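Local structure of DUF3863 domain-containing protein (Parabacteroides distasonis, 3LM3) at residues M28-T31 and T32-E35; H43-E47 and V48-T52; N284-E287 and A288-H292. The protein is of unknown function but belongs by family to a clan of glycoside hydrolases and carbohydrate esterases, and is a putative glycoside hydrolase or deacetylase. One frame throughout, in Å; residues are numbered along the deposited sequence. Where two conformers were deposited one is given.

How the contacts relate
The three contacts come in series along the chain and gather on one side of the chain's centre. Contacts 1 and 2 lie about 7 Å apart centre to centre, contacts 1 and 3 about 10 Å, contacts 2 and 3 about 12 Å. Contacts 1 and 3 span the C-terminal ends of strands 21-29 and 280-287, parallel neighbours in one sheet, and contact 2 closes the loop leading from strand 21-29 to helix 53-64. Polar bonds join all three: Arg30 NE meets Glu47 OE1 at 2.7 Å, and Gln289 NE2 reaches Glu47 OE2 at 3.1 Å. Loops distant in sequence are thus tied together beyond the strand ends.

Contact 1: residues M28-T31 and T32-E35; sequences MIRT and TPWE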
HETATM    1  N   MSE A  28       8.020  -8.230  -6.337  1.00  6.43           N
HETATM    2  CA  MSE A  28       7.646  -9.487  -5.701  1.00  6.93           C
HETATM    3  C   MSE A  28       8.138 -10.680  -6.516  1.00  6.61           C
HETATM    4  O   MSE A  28       7.973 -10.712  -7.753  1.00  7.45           O
HETATM    5  CB  MSE A  28       6.143  -9.600  -5.544  1.00  7.54           C
HETATM    6  CG  MSE A  28       5.648 -10.857  -4.900  1.00 10.73           C
HETATM    7 SE   MSE A  28       3.712 -10.867  -4.862  0.75  9.74          SE
HETATM    8  CE  MSE A  28       3.495 -12.299  -3.574  1.00 10.69           C
ATOM      9  N   ILE A  29       8.744 -11.633  -5.822  1.00  6.72           N
ATOM     10  CA  ILE A  29       9.213 -12.897  -6.389  1.00  8.06           C
ATOM     11  C   ILE A  29       8.410 -14.035  -5.735  1.00  6.96           C
ATOM     12  O   ILE A  29       8.286 -14.111  -4.522  1.00  7.09           O
ATOM     13  CB  ILE A  29      10.698 -13.131  -6.111  1.00  7.83           C
ATOM     14  CG1 ILE A  29      11.565 -11.938  -6.537  1.00 10.86           C
ATOM     15  CG2 ILE A  29      11.169 -14.442  -6.783  1.00  7.43           C
ATOM     16  CD1 ILE A  29      11.499 -11.572  -7.956  1.00 13.26           C
ATOM     17  N   ARG A  30       7.867 -14.952  -6.541  1.00  6.22           N
ATOM     18  CA  ARG A  30       6.959 -16.005  -6.050  1.00  7.24           C
ATOM     19  C   ARG A  30       7.055 -17.231  -6.940  1.00  8.13           C
ATOM     20  O   ARG A  30       7.700 -17.170  -7.977  1.00  7.72           O
ATOM     21  CB  ARG A  30       5.517 -15.468  -5.987  1.00  7.07           C
ATOM     22  CG  ARG A  30       4.909 -15.127  -7.325  1.00  7.58           C
ATOM     23  CD  ARG A  30       3.802 -14.109  -7.217  1.00  8.30           C
ATOM     24  NE  ARG A  30       3.012 -14.082  -8.430  1.00  8.06           N
ATOM     25  CZ  ARG A  30       2.029 -13.220  -8.656  1.00  7.60           C
ATOM     26  NH1 ARG A  30       1.758 -12.257  -7.783  1.00  8.83           N
ATOM     27  NH2 ARG A  30       1.311 -13.351  -9.782  1.00  9.80           N
ATOM     28  N   THR A  31       6.421 -18.342  -6.540  1.00  7.89           N
ATOM     29  CA  THR A  31       6.300 -19.542  -7.360  1.00  7.19           C
ATOM     30  C   THR A  31       4.876 -19.742  -7.854  1.00  9.05           C
ATOM     31  O   THR A  31       4.656 -20.447  -8.827  1.00  9.60           O
ATOM     32  CB  THR A  31       6.797 -20.838  -6.675  1.00  8.36           C
ATOM     33  OG1 THR A  31       5.762 -21.428  -5.866  1.00  8.36           O
ATOM     34  CG2 THR A  31       8.112 -20.642  -5.886  1.00  9.26           C
ATOM     35  N   THR A  32       3.912 -19.169  -7.162  1.00  8.00           N
ATOM     36  CA  THR A  32       2.488 -19.166  -7.540  1.00  7.76           C
ATOM     37  C   THR A  32       1.908 -17.837  -7.029  1.00  8.51           C
ATOM     38  O   THR A  32       2.556 -17.162  -6.197  1.00  9.27           O
ATOM     39  CB  THR A  32       1.701 -20.347  -6.925  1.00  7.52           C
ATOM     40  OG1 THR A  32       1.608 -20.170  -5.500  1.00  8.50           O
ATOM     41  CG2 THR A  32       2.328 -21.692  -7.214  1.00  9.07           C
ATOM     42  N   PRO A  33       0.725 -17.401  -7.513  1.00  8.73           N
ATOM     43  CA  PRO A  33       0.347 -16.028  -7.239  1.00  8.91           C
ATOM     44  C   PRO A  33       0.010 -15.656  -5.810  1.00 10.16           C
ATOM     45  O   PRO A  33       0.352 -14.556  -5.381  1.00 10.89           O
ATOM     46  CB  PRO A  33      -0.875 -15.794  -8.141  1.00 10.46           C
ATOM     47  CG  PRO A  33      -0.681 -16.724  -9.258  1.00 10.07           C
ATOM     48  CD  PRO A  33      -0.050 -17.950  -8.644  1.00 10.16           C
ATOM     49  N   TRP A  34      -0.655 -16.551  -5.082  1.00 10.69           N
ATOM     50  CA  TRP A  34      -1.232 -16.215  -3.770  1.00  9.34           C
ATOM     51  C   TRP A  34      -0.830 -17.268  -2.742  1.00  9.44           C
ATOM     52  O   TRP A  34      -1.678 -17.906  -2.081  1.00 10.24           O
ATOM     53  CB  TRP A  34      -2.766 -16.142  -3.858  1.00 10.27           C
ATOM     54  CG  TRP A  34      -3.339 -15.088  -4.786  1.00 12.57           C
ATOM     55  CD1 TRP A  34      -2.725 -13.985  -5.263  1.00 13.43           C
ATOM     56  CD2 TRP A  34      -4.676 -15.069  -5.324  1.00 15.43           C
ATOM     57  NE1 TRP A  34      -3.598 -13.261  -6.077  1.00 16.08           N
ATOM     58  CE2 TRP A  34      -4.797 -13.910  -6.118  1.00 18.09           C
ATOM     59  CE3 TRP A  34      -5.782 -15.914  -5.193  1.00 19.15           C
ATOM     60  CZ2 TRP A  34      -5.973 -13.578  -6.798  1.00 25.25           C
ATOM     61  CZ3 TRP A  34      -6.962 -15.581  -5.878  1.00 20.99           C
ATOM     62  CH2 TRP A  34      -7.040 -14.422  -6.657  1.00 21.25           C
ATOM     63  N   GLU A  35       0.467 -17.494  -2.617  1.00  8.44           N
ATOM     64  CA  GLU A  35       0.980 -18.519  -1.707  1.00  8.00           C
ATOM     65  C   GLU A  35       1.323 -17.858  -0.369  1.00  7.78           C
ATOM     66  O   GLU A  35       2.417 -17.339  -0.141  1.00  8.40           O
ATOM     67  CB  GLU A  35       2.102 -19.358  -2.311  1.00  8.05           C
ATOM     68  CG  GLU A  35       3.280 -18.537  -2.886  1.00  8.32           C
ATOM     69  CD  GLU A  35       4.256 -19.347  -3.692  1.00  8.04           C
ATOM     70  OE1 GLU A  35       3.987 -20.550  -4.006  1.00  9.03           O
ATOM     71  OE2 GLU A  35       5.333 -18.797  -3.995  1.00  9.00           O
TER
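Glu35 turns its carboxylate back across the bend to Thr31, where two bonds hold it. Glu35 OE2 takes the backbone N-H of Thr31 at 2.8 Å, nearly straight (166°) although the donor stands above the carboxylate plane. Glu35 OE1 accepts from Thr31 OG1 at 2.7 Å, on its syn lone pair, and from Thr32 OG1 at 2.8 Å, this time from above the plane. The reach back depends on CG of Glu35 lying between its backbone N and carbonyl carbon (chi1 53°), with the chain extended beyond. Thr77 OG1 bonds OE2 and Asn79 ND2 bonds OE1, so five hydrogen bonds fix this buried group. Arg30, straight from CG to NE, crosses Pro33 at about a right angle; Pro33 CA sits 3.4 Å above one face of the Arg30 guanidinium, offset toward its rim. Lower on the chain, Arg30 CG packs against Thr32 O at 3.3 Å. The salt-bridge partner of Arg30 NE is Glu47. The bend directly follows strand 21-29: Met28 pairs by backbone bonds with Trp286 and Ala288 on one flank, Ile29 with Gly75 and Thr77 on another, while helix 78-82 touches Ile29 through Ala80 and Thr31 through Asn79.

Contact 2: residues H43-E47 and V48-T52; sequences HPRDE and VDWHT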
ATOM      1  N   HIS A  43      -4.087 -19.657  -5.297  1.00 14.93           N
ATOM      2  CA  HIS A  43      -4.238 -19.549  -6.749  1.00 14.49           C
ATOM      3  C   HIS A  43      -3.461 -20.684  -7.373  1.00 13.30           C
ATOM      4  O   HIS A  43      -2.323 -20.947  -6.977  1.00 13.30           O
ATOM      5  CB  HIS A  43      -3.660 -18.219  -7.204  1.00 15.59           C
ATOM      6  CG  HIS A  43      -4.042 -17.845  -8.595  1.00 17.34           C
ATOM      7  ND1 HIS A  43      -3.644 -18.574  -9.697  1.00 14.68           N
ATOM      8  CD2 HIS A  43      -4.809 -16.834  -9.063  1.00 22.71           C
ATOM      9  CE1 HIS A  43      -4.156 -18.020 -10.787  1.00 15.75           C
ATOM     10  NE2 HIS A  43      -4.853 -16.955 -10.430  1.00 24.32           N
ATOM     11  N   PRO A  44      -4.046 -21.390  -8.352  1.00 14.92           N
ATOM     12  CA  PRO A  44      -3.425 -22.597  -8.876  1.00 14.62           C
ATOM     13  C   PRO A  44      -2.294 -22.434  -9.896  1.00 13.68           C
ATOM     14  O   PRO A  44      -1.617 -23.408 -10.214  1.00 16.42           O
ATOM     15  CB  PRO A  44      -4.612 -23.332  -9.550  1.00 15.15           C
ATOM     16  CG  PRO A  44      -5.519 -22.292  -9.889  1.00 15.47           C
ATOM     17  CD  PRO A  44      -5.409 -21.201  -8.874  1.00 17.42           C
ATOM     18  N   ARG A  45      -2.063 -21.216 -10.367  1.00 14.68           N
ATOM     19  CA  ARG A  45      -1.105 -21.028 -11.451  1.00 13.94           C
ATOM     20  C   ARG A  45       0.344 -21.305 -11.036  1.00 15.23           C
ATOM     21  O   ARG A  45       0.862 -20.691 -10.107  1.00 13.95           O
ATOM     22  CB  ARG A  45      -1.200 -19.620 -12.015  1.00 14.33           C
ATOM     23  CG  ARG A  45      -0.209 -19.360 -13.161  1.00 12.96           C
ATOM     24  CD  ARG A  45       0.011 -17.885 -13.295  1.00 13.77           C
ATOM     25  NE  ARG A  45      -1.181 -17.188 -13.751  1.00 14.95           N
ATOM     26  CZ  ARG A  45      -1.441 -15.906 -13.546  1.00 15.40           C
ATOM     27  NH1 ARG A  45      -0.642 -15.135 -12.811  1.00 13.29           N
ATOM     28  NH2 ARG A  45      -2.552 -15.383 -14.063  1.00 17.84           N
ATOM     29  N   ASP A  46       1.005 -22.190 -11.763  1.00 10.47           N
ATOM     30  CA  ASP A  46       2.418 -22.508 -11.577  1.00  9.74           C
ATOM     31  C   ASP A  46       3.243 -21.475 -12.348  1.00 11.09           C
ATOM     32  O   ASP A  46       3.200 -21.439 -13.583  1.00 13.52           O
ATOM     33  CB  ASP A  46       2.694 -23.914 -12.084  1.00 10.72           C
ATOM     34  CG  ASP A  46       4.155 -24.308 -12.036  1.00 14.00           C
ATOM     35  OD1 ASP A  46       5.036 -23.502 -11.702  1.00 14.31           O
ATOM     36  OD2 ASP A  46       4.487 -25.482 -12.350  1.00 17.69           O
ATOM     37  N   GLU A  47       3.964 -20.611 -11.625  1.00  9.50           N
ATOM     38  CA  GLU A  47       4.751 -19.544 -12.237  1.00  9.11           C
ATOM     39  C   GLU A  47       6.254 -19.777 -12.220  1.00  9.26           C
ATOM     40  O   GLU A  47       7.023 -18.823 -12.432  1.00  8.70           O
ATOM     41  CB  GLU A  47       4.431 -18.208 -11.559  1.00  7.48           C
ATOM     42  CG  GLU A  47       3.027 -17.698 -11.798  1.00  9.02           C
ATOM     43  CD  GLU A  47       2.779 -16.373 -11.148  1.00 11.04           C
ATOM     44  OE1 GLU A  47       3.483 -16.069 -10.149  1.00 15.28           O
ATOM     45  OE2 GLU A  47       1.898 -15.598 -11.560  1.00  9.44           O
ATOM     46  N   VAL A  48       6.712 -21.011 -11.984  1.00  8.89           N
ATOM     47  CA  VAL A  48       8.135 -21.272 -12.010  0.60  8.56           C
ATOM     48  C   VAL A  48       8.796 -20.745 -13.283  1.00  8.79           C
ATOM     49  O   VAL A  48       9.814 -20.070 -13.223  1.00 10.33           O
ATOM     50  CB  VAL A  48       8.416 -22.764 -11.763  0.60  8.34           C
ATOM     51  CG1 VAL A  48       9.857 -23.098 -12.097  0.60  9.64           C
ATOM     52  CG2 VAL A  48       8.039 -23.109 -10.305  0.60 11.50           C
ATOM     53  N   ASP A  49       8.189 -21.005 -14.440  1.00  9.08           N
ATOM     54  CA  ASP A  49       8.764 -20.600 -15.698  1.00  9.96           C
ATOM     55  C   ASP A  49       8.596 -19.119 -15.989  1.00  8.24           C
ATOM     56  O   ASP A  49       9.195 -18.593 -16.915  1.00 11.55           O
ATOM     57  CB  ASP A  49       8.162 -21.433 -16.835  1.00  9.33           C
ATOM     58  CG  ASP A  49       8.471 -22.923 -16.717  1.00 13.77           C
ATOM     59  OD1 ASP A  49       9.416 -23.342 -16.001  1.00 13.51           O
ATOM     60  OD2 ASP A  49       7.741 -23.709 -17.363  1.00 12.07           O
ATOM     61  N   TRP A  50       7.807 -18.415 -15.164  1.00  8.81           N
ATOM     62  CA  TRP A  50       7.542 -16.993 -15.323  1.00  9.00           C
ATOM     63  C   TRP A  50       8.572 -16.133 -14.572  1.00  8.37           C
ATOM     64  O   TRP A  50       8.528 -14.895 -14.645  1.00  9.97           O
ATOM     65  CB  TRP A  50       6.141 -16.640 -14.799  1.00  8.50           C
ATOM     66  CG  TRP A  50       4.994 -17.354 -15.468  1.00  7.51           C
ATOM     67  CD1 TRP A  50       4.982 -18.611 -15.950  1.00  8.13           C
ATOM     68  CD2 TRP A  50       3.686 -16.825 -15.679  1.00  6.33           C
ATOM     69  NE1 TRP A  50       3.739 -18.908 -16.475  1.00  9.03           N
ATOM     70  CE2 TRP A  50       2.926 -17.824 -16.316  1.00  6.62           C
ATOM     71  CE3 TRP A  50       3.092 -15.599 -15.410  1.00  8.06           C
ATOM     72  CZ2 TRP A  50       1.593 -17.622 -16.685  1.00  6.23           C
ATOM     73  CZ3 TRP A  50       1.767 -15.408 -15.780  1.00  8.17           C
ATOM     74  CH2 TRP A  50       1.051 -16.405 -16.404  1.00  6.92           C
ATOM     75  N   HIS A  51       9.489 -16.804 -13.864  1.00  6.82           N
ATOM     76  CA  HIS A  51      10.511 -16.164 -13.056  1.00  6.48           C
ATOM     77  C   HIS A  51      11.864 -16.563 -13.620  1.00  7.23           C
ATOM     78  O   HIS A  51      12.247 -17.723 -13.569  1.00  7.81           O
ATOM     79  CB  HIS A  51      10.396 -16.542 -11.577  1.00  8.09           C
ATOM     80  CG  HIS A  51       9.180 -15.968 -10.920  1.00  7.26           C
ATOM     81  ND1 HIS A  51       7.932 -16.537 -11.023  1.00  7.36           N
ATOM     82  CD2 HIS A  51       9.011 -14.810 -10.239  1.00  7.25           C
ATOM     83  CE1 HIS A  51       7.051 -15.761 -10.403  1.00  6.55           C
ATOM     84  NE2 HIS A  51       7.685 -14.710  -9.909  1.00  7.28           N
ATOM     85  N   THR A  52      12.575 -15.594 -14.175  1.00  8.38           N
ATOM     86  CA  THR A  52      13.898 -15.823 -14.753  1.00  6.94           C
ATOM     87  C   THR A  52      14.856 -14.749 -14.253  1.00  7.86           C
ATOM     88  O   THR A  52      14.458 -13.609 -13.943  1.00  9.54           O
ATOM     89  CB  THR A  52      13.925 -15.837 -16.294  1.00  9.49           C
ATOM     90  OG1 THR A  52      13.707 -14.519 -16.787  1.00 10.64           O
ATOM     91  CG2 THR A  52      12.902 -16.821 -16.852  1.00 12.02           C
TER
HETATM   92  O   HOH W   1       5.670 -22.453 -14.874  1.00 12.55           O
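In Arg45, CG trans to the main-chain nitrogen and an extended chi2 bring CD over the six-membered ring of Trp50; the bend at chi3 (-67°) then turns NE and the guanidinium to lie along that ring. The two flat groups are only 14° from parallel: Arg45 CD makes a CH-pi contact 3.8 Å from the centroid of the six-membered ring of Trp50, and Trp50 CH2 stands 3.5 Å above the guanidinium plane of Arg45. Glu47 CA makes a second CH-pi contact, with the five-membered ring of Trp50, at 4.1 Å from its centroid. Around the turn, Asp46 OD1 accepts Val48 N at 3.0 Å, nearly along the C-O bond. Glu47 O takes two donors from opposite faces of its carbonyl plane, Trp50 N at 2.9 Å and His51 ND1 at 2.8 Å; the latter bond is almost straight (169°). Water 1 links Asp46 O to Asp49 N. In the guanidinium plane, Arg45 NH1 forms a salt bridge with Glu47 OE2 at 2.9 Å, while Arg30 and Gln289 also grip the carboxylate. This in-plane salt bridge at the edge, with Trp50 over one face and, more loosely, His43 over the other, would restrict rotation of the guanidinium.

Contact 3: residues N284-E287 and A288-H292; sequences NIWE and AQMVH
Met290 donates its backbone N-H to Glu287 O, and this bond sets the shape of the turn. Its length is 3.0 Å and its N-H...O angle 164°, with the donor lying above the carbonyl plane of Glu287. The four residues from Glu287 to Met290 form a type I beta turn; one residue further, Val291 N bonds Ala288 O at 3.2 Å, so the chain passes from strand straight into helical winding.

That passage is a strand-to-helix connection at the C-terminal end of parallel strand 280-287, leading to helix 290-294. In the alpha/beta glycoside hydrolases and deacetylases such ends commonly border the active site; the parallel strands alternating with helices, and the family clan, are consistent with a barrel-like alpha/beta fold of this kind, although no catalytic role is known for these residues.

Polar side chains meet through solvent. Water 2 donates to Gln289 OE1 at 2.9 Å and, more weakly, to Glu287 OE1, bridging the two. Both chains fold over to reach it: Glu287 bends at chi2 (78°), while Gln289 bends at chi2 too and starts with CG between its backbone N and carbonyl carbon (chi1 59°). The amide oxygen of Gln289 consequently also lies 3.7 Å from Glu287 CB. The remaining polar ends have partners elsewhere: Glu287 OE2 bonds Tyr112 OH, and Gln289 NE2 bonds Glu293 OE1 as well as Glu47 OE2.

Apolar contact joins Trp286 and Met290, a selenomethionine; their side chains cross at about a right angle. Met290 CE approaches Trp286 CB at 3.5 Å and comes obliquely to the ring, but two conformers of Met290 were deposited, so the exact spacing is doubtful. The indole of Trp286 also packs against Ala302, Met303 and Trp306 of helix 296-313, while Ala288 touches Ile27 and Ile29 of strand 21-29.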
ATOM      1  N   ASN A 284       4.348   1.511  -4.418  1.00  6.70           N
ATOM      2  CA  ASN A 284       3.969   0.679  -5.564  1.00  6.53           C
ATOM      3  C   ASN A 284       4.598  -0.691  -5.428  1.00  7.90           C
ATOM      4  O   ASN A 284       5.639  -0.859  -4.800  1.00  8.04           O
ATOM      5  CB  ASN A 284       4.395   1.348  -6.866  1.00  6.93           C
ATOM      6  CG  ASN A 284       3.472   1.050  -8.046  1.00  7.25           C
ATOM      7  OD1 ASN A 284       2.565   0.221  -7.975  1.00  7.72           O
ATOM      8  ND2 ASN A 284       3.714   1.778  -9.159  1.00  8.02           N
ATOM      9  N   ILE A 285       3.912  -1.680  -5.988  1.00  7.94           N
ATOM     10  CA  ILE A 285       4.345  -3.087  -5.983  1.00  6.90           C
ATOM     11  C   ILE A 285       4.189  -3.604  -7.404  1.00  7.79           C
ATOM     12  O   ILE A 285       3.096  -3.526  -7.971  1.00  8.74           O
ATOM     13  CB  ILE A 285       3.569  -3.953  -4.998  1.00  7.53           C
ATOM     14  CG1 ILE A 285       3.785  -3.453  -3.561  1.00  8.43           C
ATOM     15  CG2 ILE A 285       3.992  -5.444  -5.141  1.00  8.69           C
ATOM     16  CD1 ILE A 285       2.845  -4.073  -2.509  1.00 10.16           C
ATOM     17  N   TRP A 286       5.271  -4.073  -7.991  1.00  7.50           N
ATOM     18  CA  TRP A 286       5.299  -4.691  -9.320  1.00  6.65           C
ATOM     19  C   TRP A 286       5.735  -6.133  -9.170  1.00  8.36           C
ATOM     20  O   TRP A 286       6.832  -6.423  -8.671  1.00 10.00           O
ATOM     21  CB  TRP A 286       6.292  -4.002 -10.248  1.00  8.52           C
ATOM     22  CG  TRP A 286       5.943  -2.612 -10.698  1.00  7.27           C
ATOM     23  CD1 TRP A 286       5.443  -1.587  -9.922  1.00  8.52           C
ATOM     24  CD2 TRP A 286       6.027  -2.080 -12.025  1.00  6.24           C
ATOM     25  NE1 TRP A 286       5.251  -0.472 -10.692  1.00  9.22           N
ATOM     26  CE2 TRP A 286       5.585  -0.748 -11.985  1.00  7.11           C
ATOM     27  CE3 TRP A 286       6.378  -2.618 -13.269  1.00  9.23           C
ATOM     28  CZ2 TRP A 286       5.551   0.059 -13.113  1.00  9.62           C
ATOM     29  CZ3 TRP A 286       6.358  -1.800 -14.368  1.00 10.56           C
ATOM     30  CH2 TRP A 286       5.941  -0.496 -14.296  1.00 10.94           C
ATOM     31  N   GLU A 287       4.928  -7.069  -9.626  1.00  7.65           N
ATOM     32  CA  GLU A 287       5.316  -8.461  -9.566  1.00  7.45           C
ATOM     33  C   GLU A 287       6.256  -8.790 -10.717  1.00  8.46           C
ATOM     34  O   GLU A 287       5.990  -8.426 -11.866  1.00  9.79           O
ATOM     35  CB  GLU A 287       4.089  -9.339  -9.640  1.00  9.43           C
ATOM     36  CG  GLU A 287       3.089  -9.165  -8.496  1.00 11.08           C
ATOM     37  CD  GLU A 287       2.190  -7.936  -8.587  1.00 13.48           C
ATOM     38  OE1 GLU A 287       2.105  -7.252  -9.643  1.00 10.73           O
ATOM     39  OE2 GLU A 287       1.472  -7.685  -7.603  1.00 12.36           O
ATOM     40  N   ALA A 288       7.365  -9.446 -10.388  1.00  6.71           N
ATOM     41  CA  ALA A 288       8.367  -9.817 -11.396  1.00  7.92           C
ATOM     42  C   ALA A 288       7.743 -10.614 -12.543  1.00  7.84           C
ATOM     43  O   ALA A 288       8.163 -10.477 -13.695  1.00  8.89           O
ATOM     44  CB  ALA A 288       9.477 -10.598 -10.765  1.00  8.39           C
ATOM     45  N   GLN A 289       6.768 -11.453 -12.230  1.00  7.02           N
ATOM     46  CA  GLN A 289       6.144 -12.299 -13.249  1.00  6.79           C
ATOM     47  C   GLN A 289       5.442 -11.507 -14.345  1.00  8.66           C
ATOM     48  O   GLN A 289       5.080 -12.086 -15.390  1.00  7.03           O
ATOM     49  CB  GLN A 289       5.200 -13.323 -12.622  1.00  9.20           C
ATOM     50  CG  GLN A 289       4.025 -12.804 -11.795  1.00  9.98           C
ATOM     51  CD  GLN A 289       2.909 -12.179 -12.604  1.00 11.87           C
ATOM     52  OE1 GLN A 289       2.790 -10.973 -12.671  1.00 12.09           O
ATOM     53  NE2 GLN A 289       2.075 -13.015 -13.242  1.00  8.75           N
HETATM   54  N   MSE A 290       5.251 -10.202 -14.159  1.00  7.37           N
HETATM   55  CA  MSE A 290       4.587  -9.394 -15.193  0.50  8.52           C
HETATM   56  C   MSE A 290       5.371  -9.385 -16.485  1.00  7.67           C
HETATM   57  O   MSE A 290       4.783  -9.281 -17.595  1.00  8.65           O
HETATM   58  CB  MSE A 290       4.345  -7.949 -14.741  0.50  9.31           C
HETATM   59  CG  MSE A 290       3.216  -7.799 -13.776  0.50  4.80           C
HETATM   60 SE   MSE A 290       2.727  -6.005 -13.313  0.38 12.15          SE
HETATM   61  CE  MSE A 290       4.531  -5.361 -13.001  0.50 10.67           C
ATOM     62  N   VAL A 291       6.690  -9.496 -16.396  1.00  7.61           N
ATOM     63  CA  VAL A 291       7.546  -9.541 -17.605  1.00  8.11           C
ATOM     64  C   VAL A 291       7.126 -10.732 -18.474  1.00  8.93           C
ATOM     65  O   VAL A 291       7.005 -10.612 -19.698  1.00 10.45           O
ATOM     66  CB  VAL A 291       9.048  -9.611 -17.227  1.00 10.27           C
ATOM     67  CG1 VAL A 291       9.910 -10.120 -18.369  1.00 14.98           C
ATOM     68  CG2 VAL A 291       9.517  -8.265 -16.669  1.00 12.05           C
ATOM     69  N   HIS A 292       6.887 -11.875 -17.848  1.00  8.66           N
ATOM     70  CA  HIS A 292       6.433 -13.069 -18.583  1.00  7.09           C
ATOM     71  C   HIS A 292       4.973 -12.944 -19.026  1.00  8.35           C
ATOM     72  O   HIS A 292       4.611 -13.318 -20.168  1.00  9.30           O
ATOM     73  CB  HIS A 292       6.571 -14.317 -17.721  1.00  8.12           C
ATOM     74  CG  HIS A 292       6.404 -15.591 -18.477  1.00  6.16           C
ATOM     75  ND1 HIS A 292       7.432 -16.139 -19.203  1.00 11.26           N
ATOM     76  CD2 HIS A 292       5.348 -16.432 -18.615  1.00  9.00           C
ATOM     77  CE1 HIS A 292       7.019 -17.261 -19.766  1.00 12.01           C
ATOM     78  NE2 HIS A 292       5.762 -17.461 -19.420  1.00  8.93           N
TER
HETATM   79  O   HOH W   2       0.876  -9.178 -11.503  1.00 21.77           O